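Local structure of Aac(6')-Ih protein (Acinetobacter baumannii, 4E8O) at residues 80-85 / 98-103; 30-35 / 52-57; 22-27 / 111-116; 91-96 / 129-134; 36-41 / 73-78. The protein probably transfers an acetyl group from acetyl coenzyme A to the 6'-amino group of aminoglycoside antibiotics, which would account for its place among resistance enzymes. All blocks are in the same frame, centred on the assembly; numbering follows the deposited sequence.

Interaction 1. Residues 80-85 / 98-103; sequences EASIRY and FLEGIF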
# COMPACT_ATOMS: atom_id res chain seq x y z
N GLU B 80 3.16 -12.35 -10.98
CA GLU B 80 1.81 -11.92 -10.66
C GLU B 80 1.82 -10.40 -10.52
O GLU B 80 2.74 -9.83 -9.94
CB GLU B 80 1.31 -12.60 -9.37
CG GLU B 80 1.32 -14.12 -9.45
CD GLU B 80 0.76 -14.81 -8.22
OE1 GLU B 80 0.01 -14.16 -7.44
OE2 GLU B 80 1.06 -16.01 -8.03
N ALA B 81 0.80 -9.75 -11.06
CA ALA B 81 0.73 -8.29 -10.96
C ALA B 81 -0.71 -7.88 -10.78
O ALA B 81 -1.62 -8.66 -11.05
CB ALA B 81 1.34 -7.63 -12.19
N SER B 82 -0.91 -6.64 -10.34
CA SER B 82 -2.26 -6.12 -10.16
C SER B 82 -2.33 -4.67 -10.60
O SER B 82 -1.30 -4.01 -10.77
CB SER B 82 -2.69 -6.22 -8.70
OG SER B 82 -1.81 -5.48 -7.87
N ILE B 83 -3.55 -4.18 -10.80
CA ILE B 83 -3.79 -2.76 -10.98
C ILE B 83 -4.31 -2.24 -9.64
O ILE B 83 -5.27 -2.79 -9.09
CB ILE B 83 -4.83 -2.48 -12.07
CG1 ILE B 83 -4.45 -3.17 -13.39
CG2 ILE B 83 -5.00 -0.98 -12.26
CD1 ILE B 83 -3.13 -2.69 -13.99
N ARG B 84 -3.68 -1.19 -9.12
CA ARG B 84 -4.05 -0.64 -7.81
C ARG B 84 -4.70 0.72 -7.96
O ARG B 84 -4.17 1.58 -8.68
CB ARG B 84 -2.81 -0.48 -6.92
CG ARG B 84 -2.04 -1.77 -6.66
CD ARG B 84 -2.89 -2.78 -5.92
NE ARG B 84 -2.08 -3.86 -5.36
CZ ARG B 84 -1.51 -3.81 -4.16
NH1 ARG B 84 -1.66 -2.74 -3.39
NH2 ARG B 84 -0.79 -4.84 -3.72
N TYR B 85 -5.82 0.93 -7.28
CA TYR B 85 -6.53 2.20 -7.37
C TYR B 85 -6.38 3.04 -6.10
O TYR B 85 -6.74 4.21 -6.08
CB TYR B 85 -8.01 1.97 -7.71
CG TYR B 85 -8.21 1.58 -9.15
CD1 TYR B 85 -8.49 2.53 -10.12
CD2 TYR B 85 -8.08 0.26 -9.55
CE1 TYR B 85 -8.66 2.18 -11.44
CE2 TYR B 85 -8.24 -0.11 -10.87
CZ TYR B 85 -8.53 0.86 -11.81
OH TYR B 85 -8.70 0.50 -13.13
N PHE B 98 1.18 -2.92 -10.24
CA PHE B 98 1.98 -3.28 -9.08
C PHE B 98 2.47 -4.72 -9.19
O PHE B 98 1.69 -5.62 -9.50
CB PHE B 98 1.17 -3.08 -7.79
CG PHE B 98 1.98 -3.27 -6.53
CD1 PHE B 98 2.59 -2.20 -5.90
CD2 PHE B 98 2.10 -4.53 -5.96
CE1 PHE B 98 3.33 -2.38 -4.74
CE2 PHE B 98 2.83 -4.72 -4.79
CZ PHE B 98 3.45 -3.64 -4.18
N LEU B 99 3.77 -4.92 -8.96
CA LEU B 99 4.36 -6.25 -9.04
C LEU B 99 4.13 -6.99 -7.73
O LEU B 99 4.68 -6.63 -6.69
CB LEU B 99 5.87 -6.15 -9.31
CG LEU B 99 6.56 -7.49 -9.60
CD1 LEU B 99 5.99 -8.08 -10.87
CD2 LEU B 99 8.07 -7.33 -9.71
N GLU B 100 3.29 -8.03 -7.79
CA GLU B 100 2.96 -8.78 -6.59
C GLU B 100 4.02 -9.84 -6.32
O GLU B 100 4.35 -10.11 -5.17
CB GLU B 100 1.58 -9.42 -6.72
CG GLU B 100 0.46 -8.44 -7.02
CD GLU B 100 -0.04 -7.73 -5.78
OE1 GLU B 100 0.41 -8.07 -4.67
OE2 GLU B 100 -0.89 -6.82 -5.91
N GLY B 101 4.54 -10.44 -7.39
CA GLY B 101 5.54 -11.48 -7.23
C GLY B 101 6.16 -11.89 -8.54
O GLY B 101 5.49 -11.95 -9.57
N ILE B 102 7.45 -12.18 -8.50
CA ILE B 102 8.14 -12.72 -9.65
C ILE B 102 9.11 -13.78 -9.16
O ILE B 102 9.73 -13.63 -8.10
CB ILE B 102 8.87 -11.61 -10.44
CG1 ILE B 102 9.50 -12.18 -11.71
CG2 ILE B 102 9.88 -10.88 -9.56
CD1 ILE B 102 10.18 -11.13 -12.58
N PHE B 103 9.22 -14.88 -9.90
CA PHE B 103 10.16 -15.93 -9.54
C PHE B 103 10.68 -16.62 -10.77
O PHE B 103 9.90 -17.09 -11.60
CB PHE B 103 9.50 -16.96 -8.62
CG PHE B 103 10.34 -18.18 -8.39
CD1 PHE B 103 11.40 -18.15 -7.50
CD2 PHE B 103 10.09 -19.35 -9.09
CE1 PHE B 103 12.19 -19.27 -7.30
CE2 PHE B 103 10.86 -20.47 -8.89
CZ PHE B 103 11.92 -20.43 -7.99
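Ser82, Arg84 and Glu100 meet through one carboxylate oxygen on a two-stranded antiparallel hairpin that carries a classic beta bulge, in the central sheet of this GNAT-type acetyltransferase. Strands 80-84 and 98-103 run at 168° to each other. The bulge is seen at Glu80, whose carbonyl oxygen accepts from both Glu100 N (2.9 Å) and Gly101 N (3.2 Å), the two donors arriving from the same face of its plane. The extra residue brings Glu100 round to the face that carries Ser82 and Phe98. There its chain, folded at chi2 (-81°), lays the carboxylate back across the neighbouring strand. Arg84 comes from the opposite direction and grips side-on, with NE and NH2 both directed at OE2, which lies in the guanidinium plane; the Arg84 NH2 to Glu100 OE2 salt bridge measures 3.0 Å. Phe98 underlies this group: Arg84 CZ stands 4.4 Å from the ring centroid, over the face and offset toward the rim, with the two planes 34° apart, a cation-pi contact. Ser82 OG ties the cluster together, since it accepts from Arg84 NE at 3.0 Å. The carboxylate of Glu80 turns to other partners, forming a salt bridge with Arg39 and a hydrogen bond with Trp35. Ser82 OG donates in turn to the anti lone pair of Glu100 OE2, at 2.5 Å.

Interaction 2. Residues 30-35 / 52-57; sequences SQLSDW and QEMRQL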
# COMPACT_ATOMS: atom_id res chain seq x y z
N SER B 30 -6.03 -24.94 -16.45
CA SER B 30 -5.33 -26.16 -16.85
C SER B 30 -3.89 -26.21 -16.35
O SER B 30 -3.28 -27.28 -16.30
CB SER B 30 -5.36 -26.31 -18.37
OG SER B 30 -5.03 -25.08 -19.00
N GLN B 31 -3.36 -25.05 -15.96
CA GLN B 31 -1.95 -24.91 -15.58
C GLN B 31 -1.76 -24.57 -14.10
O GLN B 31 -0.71 -24.04 -13.72
CB GLN B 31 -1.29 -23.82 -16.43
CG GLN B 31 -1.30 -24.08 -17.94
CD GLN B 31 -1.06 -22.82 -18.74
OE1 GLN B 31 -1.58 -21.76 -18.41
NE2 GLN B 31 -0.27 -22.94 -19.81
N LEU B 32 -2.76 -24.86 -13.27
CA LEU B 32 -2.70 -24.53 -11.85
C LEU B 32 -1.56 -25.24 -11.11
O LEU B 32 -0.94 -24.66 -10.21
CB LEU B 32 -4.04 -24.83 -11.18
CG LEU B 32 -5.21 -23.93 -11.59
CD1 LEU B 32 -6.54 -24.52 -11.14
CD2 LEU B 32 -5.04 -22.53 -11.02
N SER B 33 -1.29 -26.48 -11.49
CA SER B 33 -0.21 -27.26 -10.88
C SER B 33 1.17 -26.67 -11.16
O SER B 33 2.00 -26.55 -10.25
CB SER B 33 -0.28 -28.71 -11.34
OG SER B 33 0.84 -29.44 -10.88
N ASP B 34 1.42 -26.28 -12.41
CA ASP B 34 2.69 -25.63 -12.76
C ASP B 34 2.84 -24.31 -12.01
O ASP B 34 3.95 -23.93 -11.62
CB ASP B 34 2.77 -25.37 -14.26
CG ASP B 34 2.85 -26.64 -15.07
OD1 ASP B 34 3.38 -27.66 -14.57
OD2 ASP B 34 2.37 -26.63 -16.23
N TRP B 35 1.72 -23.60 -11.84
CA TRP B 35 1.70 -22.32 -11.15
C TRP B 35 1.97 -22.52 -9.67
O TRP B 35 2.76 -21.79 -9.07
CB TRP B 35 0.34 -21.64 -11.36
CG TRP B 35 0.23 -20.25 -10.79
CD1 TRP B 35 1.24 -19.47 -10.30
CD2 TRP B 35 -0.97 -19.48 -10.65
NE1 TRP B 35 0.74 -18.26 -9.87
CE2 TRP B 35 -0.61 -18.24 -10.07
CE3 TRP B 35 -2.32 -19.71 -10.96
CZ2 TRP B 35 -1.55 -17.24 -9.80
CZ3 TRP B 35 -3.24 -18.72 -10.69
CH2 TRP B 35 -2.86 -17.50 -10.11
N GLN B 52 -6.90 -21.61 -3.28
CA GLN B 52 -8.07 -20.78 -3.05
C GLN B 52 -7.82 -19.40 -3.65
O GLN B 52 -8.70 -18.82 -4.28
CB GLN B 52 -8.35 -20.67 -1.55
CG GLN B 52 -9.82 -20.78 -1.15
CD GLN B 52 -10.01 -20.97 0.34
OE1 GLN B 52 -9.12 -21.47 1.03
NE2 GLN B 52 -11.17 -20.58 0.85
N GLU B 53 -6.61 -18.89 -3.47
CA GLU B 53 -6.24 -17.58 -4.00
C GLU B 53 -6.06 -17.62 -5.51
O GLU B 53 -6.55 -16.74 -6.22
CB GLU B 53 -4.97 -17.08 -3.32
CG GLU B 53 -4.66 -15.60 -3.58
CD GLU B 53 -3.41 -15.14 -2.87
OE1 GLU B 53 -2.73 -15.98 -2.24
OE2 GLU B 53 -3.09 -13.93 -2.94
N MET B 54 -5.36 -18.65 -6.00
CA MET B 54 -5.11 -18.81 -7.43
C MET B 54 -6.40 -18.86 -8.26
O MET B 54 -6.47 -18.28 -9.34
CB MET B 54 -4.26 -20.07 -7.68
CG MET B 54 -2.81 -19.93 -7.25
SD MET B 54 -2.06 -21.48 -6.74
CE MET B 54 -2.13 -22.42 -8.26
N ARG B 55 -7.42 -19.55 -7.74
CA ARG B 55 -8.69 -19.68 -8.47
C ARG B 55 -9.46 -18.37 -8.57
O ARG B 55 -10.19 -18.15 -9.53
CB ARG B 55 -9.56 -20.79 -7.87
CG ARG B 55 -8.98 -22.18 -8.02
CD ARG B 55 -10.04 -23.27 -7.91
NE ARG B 55 -9.53 -24.56 -8.38
CZ ARG B 55 -9.63 -24.99 -9.63
NH1 ARG B 55 -10.22 -24.24 -10.55
NH2 ARG B 55 -9.13 -26.17 -9.96
N GLN B 56 -9.31 -17.51 -7.56
CA GLN B 56 -9.94 -16.19 -7.58
C GLN B 56 -9.24 -15.28 -8.59
O GLN B 56 -9.89 -14.66 -9.43
CB GLN B 56 -9.86 -15.54 -6.20
CG GLN B 56 -10.61 -16.26 -5.08
CD GLN B 56 -10.44 -15.55 -3.75
OE1 GLN B 56 -9.93 -14.42 -3.69
NE2 GLN B 56 -10.86 -16.20 -2.67
N LEU B 57 -7.92 -15.20 -8.47
CA LEU B 57 -7.08 -14.32 -9.29
C LEU B 57 -7.34 -14.45 -10.80
O LEU B 57 -7.39 -13.45 -11.51
CB LEU B 57 -5.59 -14.57 -9.00
CG LEU B 57 -5.06 -14.26 -7.60
CD1 LEU B 57 -3.58 -14.60 -7.48
CD2 LEU B 57 -5.27 -12.80 -7.27
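Segments 30-35 and 52-57 face each other where helix 32-42 starts and helix 47-57 ends, with Leu32 CA and Met54 CA, the nearest such pair, 7.6 Å apart. Side chains make most of the contact. Met54 reaches over one face of the Trp35 indole: its CG sits 3.5 Å from the centroid of the six-membered ring and only 6° off the normal, a CH-pi contact with little lateral slip. The sulfur follows over the same ring, Met54 SD lying 4.7 Å from that centroid, which makes this a Met-aromatic pair as well. A bend at chi3 (64°) then carries the methyl onward, so that Met54 CE comes 3.2 Å from Leu32 O. Leu57 approaches the indole differently, its CD1 near the ring plane and 4.0 Å from Trp35 CH2. At the solvent side, Leu32 CD1 lies over a face of the Arg55 guanidinium, 3.3 Å from NH2. A further partner restrains the indole, as Trp35 NE1 hydrogen-bonds to Glu80 OE2 on strand 75-84. Two successive helices, packed through an aromatic-methionine core and leaning on the central sheet, match the helical pair that follows the first strand in the GNAT fold.

Interaction 3. Residues 22-27 / 111-116; sequences MNIMPI and SGIATG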
# COMPACT_ATOMS: atom_id res chain seq x y z
N MET B 22 12.25 -20.05 -24.80
CA MET B 22 11.29 -19.74 -23.75
C MET B 22 10.01 -19.10 -24.31
O MET B 22 9.98 -18.68 -25.47
CB MET B 22 11.93 -18.84 -22.69
CG MET B 22 12.15 -19.54 -21.36
SD MET B 22 13.47 -18.81 -20.37
CE MET B 22 14.89 -19.15 -21.42
N ASN B 23 8.97 -19.05 -23.48
CA ASN B 23 7.65 -18.64 -23.94
C ASN B 23 6.71 -18.24 -22.80
O ASN B 23 6.42 -19.04 -21.91
CB ASN B 23 7.03 -19.77 -24.78
CG ASN B 23 5.52 -19.76 -24.74
OD1 ASN B 23 4.90 -20.64 -24.16
ND2 ASN B 23 4.92 -18.74 -25.35
N ILE B 24 6.23 -17.00 -22.85
CA ILE B 24 5.39 -16.42 -21.80
C ILE B 24 3.90 -16.51 -22.13
O ILE B 24 3.49 -16.19 -23.25
CB ILE B 24 5.74 -14.94 -21.57
CG1 ILE B 24 7.23 -14.79 -21.24
CG2 ILE B 24 4.90 -14.35 -20.45
CD1 ILE B 24 7.68 -13.35 -21.09
N MET B 25 3.09 -16.94 -21.16
CA MET B 25 1.64 -17.00 -21.35
C MET B 25 0.88 -16.70 -20.07
O MET B 25 1.33 -17.03 -18.98
CB MET B 25 1.22 -18.38 -21.88
CG MET B 25 1.37 -19.51 -20.87
SD MET B 25 0.94 -21.11 -21.57
CE MET B 25 2.00 -21.11 -23.01
N PRO B 26 -0.30 -16.06 -20.21
CA PRO B 26 -1.19 -15.92 -19.05
C PRO B 26 -1.69 -17.30 -18.60
O PRO B 26 -1.94 -18.16 -19.44
CB PRO B 26 -2.34 -15.06 -19.59
CG PRO B 26 -2.23 -15.12 -21.09
CD PRO B 26 -0.78 -15.33 -21.39
N ILE B 27 -1.81 -17.49 -17.29
CA ILE B 27 -2.10 -18.80 -16.70
C ILE B 27 -3.59 -19.17 -16.77
O ILE B 27 -4.46 -18.36 -16.45
CB ILE B 27 -1.62 -18.85 -15.21
CG1 ILE B 27 -0.17 -18.37 -15.10
CG2 ILE B 27 -1.78 -20.26 -14.64
CD1 ILE B 27 0.33 -18.23 -13.66
N SER B 111 18.98 -15.54 -18.64
CA SER B 111 18.27 -15.56 -19.91
C SER B 111 17.44 -14.29 -20.09
O SER B 111 17.00 -13.98 -21.20
CB SER B 111 17.35 -16.78 -20.00
OG SER B 111 16.37 -16.75 -18.98
N GLY B 112 17.24 -13.56 -19.00
CA GLY B 112 16.47 -12.33 -19.05
C GLY B 112 15.00 -12.57 -19.35
O GLY B 112 14.34 -11.73 -19.97
N ILE B 113 14.48 -13.72 -18.93
CA ILE B 113 13.06 -14.01 -19.07
C ILE B 113 12.28 -13.14 -18.09
O ILE B 113 11.10 -12.85 -18.29
CB ILE B 113 12.76 -15.51 -18.85
CG1 ILE B 113 11.30 -15.83 -19.17
CG2 ILE B 113 13.10 -15.93 -17.42
CD1 ILE B 113 10.92 -15.56 -20.61
N ALA B 114 12.95 -12.72 -17.02
CA ALA B 114 12.35 -11.81 -16.05
C ALA B 114 12.06 -10.46 -16.69
O ALA B 114 11.05 -9.83 -16.39
CB ALA B 114 13.26 -11.66 -14.85
N THR B 115 12.95 -10.02 -17.58
CA THR B 115 12.73 -8.79 -18.34
C THR B 115 11.51 -8.94 -19.24
O THR B 115 10.67 -8.03 -19.31
CB THR B 115 13.96 -8.44 -19.20
OG1 THR B 115 15.06 -8.11 -18.35
CG2 THR B 115 13.67 -7.26 -20.12
N GLY B 116 11.40 -10.08 -19.91
CA GLY B 116 10.27 -10.37 -20.77
C GLY B 116 8.95 -10.42 -20.02
O GLY B 116 7.92 -9.99 -20.55
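Ser111 OG, hydrogen-bonded to the carbonyl oxygen of Tyr108, also rests against Met22, lying 3.8 Å from its SD. Across the contact itself the chemistry is apolar, with first strand 23-26 of a GNAT sheet meeting the start of helix 113-127. The sequence Ser111-Gly112-Ile113-Ala114 fits the end of the family's Q/R-x-x-G-x-G/A signature, whose backbone in relatives binds the pyrophosphate of acetyl coenzyme A. Gly112, at the N-cap position, has a positive phi (68°), a conformation that favours glycine. Met22 lies over this turn: its sulfur is 3.7 Å from Ile113 CB, and the chain, bent at chi3 (-65°), brings its CE to 3.7 Å from Ser111 CB. Ile113 projects CG1 anti to its backbone N, which sends CD1 toward the strand, where it slides antiparallel past Ile24 with CD1 3.8 Å from Ile24 CG1. Farther along the helix the partner is backbone, because Gly116 has no side chain and the Ile24 methyl can approach the main chain directly. Leu66, Leu117 and Gln120 also touch Ile24, placing it between sheet and helix. Ile24 CD1 ends 3.4 Å from Gly116 C and equally close to Gly116 O.

Interaction 4. Residues 91-96 / 129-134; sequences TQTSPV and ACTEFA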
# COMPACT_ATOMS: atom_id res chain seq x y z
N THR B 91 4.49 6.69 -5.70
CA THR B 91 3.83 7.00 -6.97
C THR B 91 3.19 8.39 -6.95
O THR B 91 3.00 8.97 -5.88
CB THR B 91 2.77 5.92 -7.32
OG1 THR B 91 1.75 5.89 -6.31
CG2 THR B 91 3.42 4.55 -7.41
N GLN B 92 2.88 8.92 -8.13
CA GLN B 92 2.27 10.24 -8.26
C GLN B 92 1.03 10.20 -9.14
O GLN B 92 0.44 11.23 -9.45
CB GLN B 92 3.27 11.25 -8.85
CG GLN B 92 4.16 11.94 -7.82
CD GLN B 92 5.63 11.70 -8.08
OE1 GLN B 92 6.36 11.23 -7.21
NE2 GLN B 92 6.08 12.03 -9.29
N THR B 93 0.65 8.99 -9.54
CA THR B 93 -0.53 8.80 -10.38
C THR B 93 -1.36 7.66 -9.81
O THR B 93 -0.92 6.93 -8.93
CB THR B 93 -0.15 8.45 -11.84
OG1 THR B 93 0.50 7.17 -11.88
CG2 THR B 93 0.77 9.51 -12.43
N SER B 94 -2.58 7.53 -10.33
CA SER B 94 -3.46 6.44 -9.95
C SER B 94 -4.48 6.28 -11.07
O SER B 94 -5.00 7.28 -11.56
CB SER B 94 -4.16 6.73 -8.63
OG SER B 94 -5.08 5.70 -8.30
N PRO B 95 -4.75 5.04 -11.50
CA PRO B 95 -4.19 3.80 -10.94
C PRO B 95 -2.74 3.54 -11.36
O PRO B 95 -2.22 4.27 -12.21
CB PRO B 95 -5.10 2.71 -11.53
CG PRO B 95 -5.57 3.28 -12.83
CD PRO B 95 -5.69 4.77 -12.61
N VAL B 96 -2.11 2.54 -10.75
CA VAL B 96 -0.76 2.12 -11.11
C VAL B 96 -0.71 0.60 -11.20
O VAL B 96 -1.50 -0.08 -10.54
CB VAL B 96 0.30 2.59 -10.07
CG1 VAL B 96 0.34 4.10 -9.98
CG2 VAL B 96 0.01 1.97 -8.70
N ALA B 129 -4.64 2.41 -18.63
CA ALA B 129 -4.25 3.82 -18.54
C ALA B 129 -3.30 4.10 -17.37
O ALA B 129 -3.37 5.16 -16.74
CB ALA B 129 -5.48 4.72 -18.48
N CYS B 130 -2.42 3.15 -17.10
CA CYS B 130 -1.35 3.33 -16.12
C CYS B 130 -0.10 3.87 -16.80
O CYS B 130 0.20 3.53 -17.95
CB CYS B 130 -1.01 2.00 -15.45
SG CYS B 130 -2.33 1.28 -14.45
N THR B 131 0.64 4.71 -16.08
CA THR B 131 1.92 5.22 -16.56
C THR B 131 3.02 4.89 -15.57
O THR B 131 4.20 5.17 -15.82
CB THR B 131 1.88 6.74 -16.75
OG1 THR B 131 1.68 7.37 -15.47
CG2 THR B 131 0.75 7.13 -17.69
N GLU B 132 2.64 4.31 -14.44
CA GLU B 132 3.61 3.91 -13.42
C GLU B 132 3.46 2.43 -13.06
O GLU B 132 2.34 1.89 -13.04
CB GLU B 132 3.50 4.80 -12.18
CG GLU B 132 4.04 6.22 -12.37
CD GLU B 132 3.93 7.06 -11.12
OE1 GLU B 132 2.93 6.93 -10.40
OE2 GLU B 132 4.86 7.87 -10.86
N PHE B 133 4.59 1.79 -12.78
CA PHE B 133 4.66 0.37 -12.44
C PHE B 133 5.49 0.31 -11.16
O PHE B 133 6.69 0.60 -11.18
CB PHE B 133 5.37 -0.39 -13.58
CG PHE B 133 5.34 -1.90 -13.44
CD1 PHE B 133 4.68 -2.52 -12.40
CD2 PHE B 133 5.99 -2.69 -14.38
CE1 PHE B 133 4.67 -3.90 -12.28
CE2 PHE B 133 5.99 -4.07 -14.28
CZ PHE B 133 5.33 -4.68 -13.23
N ALA B 134 4.84 -0.04 -10.06
CA ALA B 134 5.50 -0.03 -8.75
C ALA B 134 5.66 -1.44 -8.22
O ALA B 134 5.08 -2.39 -8.75
CB ALA B 134 4.71 0.82 -7.76
O HOH W 1 0.11 5.14 -13.25
O HOH W 2 -2.96 6.32 -14.57
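Glu132 OE1 is the polar focus between the loop 91-96 and the segment 129-134. Gln92 N donates to its syn lone pair at 3.0 Å with an N-H...O angle of 160°, while Thr93 N adds a weak bond at 3.2 Å. Thr93 OG1 stands 2.9 Å from the same oxygen. The extended chain of Glu132, its CG beside the backbone N (chi1 -73°), projects the carboxylate across to the loop. Apolar groups border it: Val96 CG1 lies against Glu132 CB, and Thr91 CG2 is 4.0 Å from Ala134 CB. Beyond Thr93 a bound water continues the polar link. It touches Thr93 OG1, donates to Pro95 O at 2.7 Å and accepts from Thr131 N at 2.9 Å; a second water bridges Pro95 O to Ala129 O, 2.5 Å from the latter. The fold here is the exit from helix 113-127, where Ala129 is the C-prime residue of a Schellman motif, into strand 132-138, which runs parallel to strand 96-104 in the GNAT sheet. Pro95, preceded by a cis peptide, packs its CG 4.1 Å from Cys130 SG. Farther out, Thr91 OG1 is hydrogen-bonded to Val88 O. Residues 132-134 also pair antiparallel with a strand of the second subunit, whose Lys163 makes a long, weak ion pair with Glu132 OE2.

Interaction 5. Residues 36-41 / 73-78; sequences LALRCL and QQAIAM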
# COMPACT_ATOMS: atom_id res chain seq x y z
N LEU B 36 1.32 -23.53 -9.08
CA LEU B 36 1.47 -23.84 -7.66
C LEU B 36 2.91 -24.24 -7.31
O LEU B 36 3.46 -23.78 -6.31
CB LEU B 36 0.51 -24.97 -7.26
CG LEU B 36 0.61 -25.50 -5.83
CD1 LEU B 36 0.23 -24.41 -4.85
CD2 LEU B 36 -0.26 -26.72 -5.62
N ALA B 37 3.50 -25.09 -8.15
CA ALA B 37 4.85 -25.59 -7.92
C ALA B 37 5.89 -24.47 -7.81
O ALA B 37 6.82 -24.57 -7.00
CB ALA B 37 5.24 -26.57 -9.02
N LEU B 38 5.75 -23.43 -8.62
CA LEU B 38 6.64 -22.28 -8.56
C LEU B 38 6.22 -21.31 -7.46
O LEU B 38 7.07 -20.73 -6.78
CB LEU B 38 6.69 -21.56 -9.91
CG LEU B 38 7.31 -22.35 -11.06
CD1 LEU B 38 7.30 -21.53 -12.34
CD2 LEU B 38 8.72 -22.75 -10.71
N ARG B 39 4.91 -21.14 -7.29
CA ARG B 39 4.36 -20.23 -6.29
C ARG B 39 4.77 -20.64 -4.88
O ARG B 39 4.98 -19.78 -4.03
CB ARG B 39 2.83 -20.19 -6.40
CG ARG B 39 2.20 -18.91 -5.90
CD ARG B 39 0.71 -18.88 -6.21
NE ARG B 39 0.15 -17.53 -6.13
CZ ARG B 39 -0.61 -17.10 -5.13
NH1 ARG B 39 -0.94 -17.90 -4.13
NH2 ARG B 39 -1.07 -15.85 -5.15
N CYS B 40 4.88 -21.94 -4.65
CA CYS B 40 5.24 -22.43 -3.31
C CYS B 40 6.72 -22.23 -3.01
O CYS B 40 7.13 -22.23 -1.85
CB CYS B 40 4.84 -23.90 -3.14
SG CYS B 40 5.97 -25.10 -3.91
N LEU B 41 7.52 -22.05 -4.06
CA LEU B 41 8.94 -21.73 -3.88
C LEU B 41 9.08 -20.26 -3.51
O LEU B 41 9.90 -19.90 -2.67
CB LEU B 41 9.72 -22.01 -5.17
CG LEU B 41 9.60 -23.40 -5.80
CD1 LEU B 41 10.54 -23.49 -6.97
CD2 LEU B 41 9.91 -24.49 -4.79
N GLN B 73 7.98 -28.09 -22.14
CA GLN B 73 6.84 -27.72 -21.30
C GLN B 73 7.18 -27.67 -19.82
O GLN B 73 6.33 -28.00 -18.99
CB GLN B 73 5.64 -28.65 -21.53
CG GLN B 73 4.80 -28.34 -22.75
CD GLN B 73 3.45 -29.05 -22.71
OE1 GLN B 73 3.21 -29.88 -21.83
NE2 GLN B 73 2.58 -28.73 -23.65
N GLN B 74 8.40 -27.27 -19.49
CA GLN B 74 8.75 -27.05 -18.09
C GLN B 74 8.47 -25.60 -17.70
O GLN B 74 8.97 -24.67 -18.34
CB GLN B 74 10.22 -27.39 -17.81
CG GLN B 74 10.60 -28.84 -18.06
CD GLN B 74 9.72 -29.82 -17.31
OE1 GLN B 74 9.05 -30.66 -17.92
NE2 GLN B 74 9.73 -29.73 -15.99
N ALA B 75 7.67 -25.41 -16.66
CA ALA B 75 7.43 -24.07 -16.14
C ALA B 75 8.63 -23.64 -15.31
O ALA B 75 8.93 -24.25 -14.29
CB ALA B 75 6.16 -24.03 -15.30
N ILE B 76 9.32 -22.59 -15.76
CA ILE B 76 10.57 -22.17 -15.13
C ILE B 76 10.51 -20.79 -14.48
O ILE B 76 11.46 -20.38 -13.81
CB ILE B 76 11.78 -22.28 -16.10
CG1 ILE B 76 11.52 -21.54 -17.42
CG2 ILE B 76 12.12 -23.74 -16.37
CD1 ILE B 76 11.86 -20.05 -17.39
N ALA B 77 9.41 -20.07 -14.69
CA ALA B 77 9.23 -18.74 -14.12
C ALA B 77 7.76 -18.35 -14.03
O ALA B 77 6.93 -18.83 -14.81
CB ALA B 77 10.00 -17.70 -14.93
N MET B 78 7.44 -17.46 -13.09
CA MET B 78 6.08 -16.95 -12.92
C MET B 78 6.11 -15.49 -12.50
O MET B 78 7.08 -15.04 -11.90
CB MET B 78 5.31 -17.75 -11.87
CG MET B 78 6.00 -17.80 -10.52
SD MET B 78 4.86 -17.98 -9.12
CE MET B 78 4.44 -16.26 -8.83
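Leu38 and Met78 supply most of the apolar packing between helix 36-41 and strand 75-78, whose axes approach to 8.5 Å and cross at -55°. Their flanks meet with Leu38 CB 3.9 Å from Met78 CG. Farther out, Leu38 CD1 reaches Ala75 CB at 4.0 Å. A second kind of contact is that of side chain on main chain. Leu38 CD1 presses on the strand backbone, 3.5 Å from Ala77 N, because the intervening Ile76 and Ala77 direct their side chains away from the helix; both leucine methyls also lie near Ala75 O. In the reverse sense, the methionine sulfur lies on the helix backbone, Met78 SD standing 3.6 Å from Arg39 CA. This follows from Met78 chi1 (56°), which sets CG between the backbone N and carbonyl carbon; with the bend at chi3 the sulfur ends against the helix. Charge appears past this apolar patch. The Arg39 chain, extended from CG to NE, passes the sulfur with its CB 4.1 Å from Met78 SD, and its guanidinium forms salt bridges with Glu80 through NE and with Glu53 through NH1. Phe103 of strand 96-104 touches both Leu38 and Met78, broadening the hydrophobic floor. Such an oblique helix over the middle strands, on the face turned from helix 113-127, is the place of the first helix in the GNAT alpha/beta fold.

Overall arrangement
Interaction 1 lies nearest the chain centre and combines main-chain pairing with a partly exposed ionic cluster. Interactions 2 and 5 share helix 32-42 and are both buried and largely apolar; Arg39 and Trp35 tie helix 32-42 to Glu80 of interaction 1, and Arg39 also bridges to Glu53 of helix 47-57. On the other face of the sheet, interaction 3 is a surface contact, hydrophobic despite its exposure, and meets interaction 1 where Ala114 packs on Ile102. Interaction 4 differs most: partly buried, it relies on a carboxylate and waters, and it lies about 28 Å from interaction 5, centre to centre. Interactions 1 and 4 share the strand 96-104 region, and both touch the second subunit.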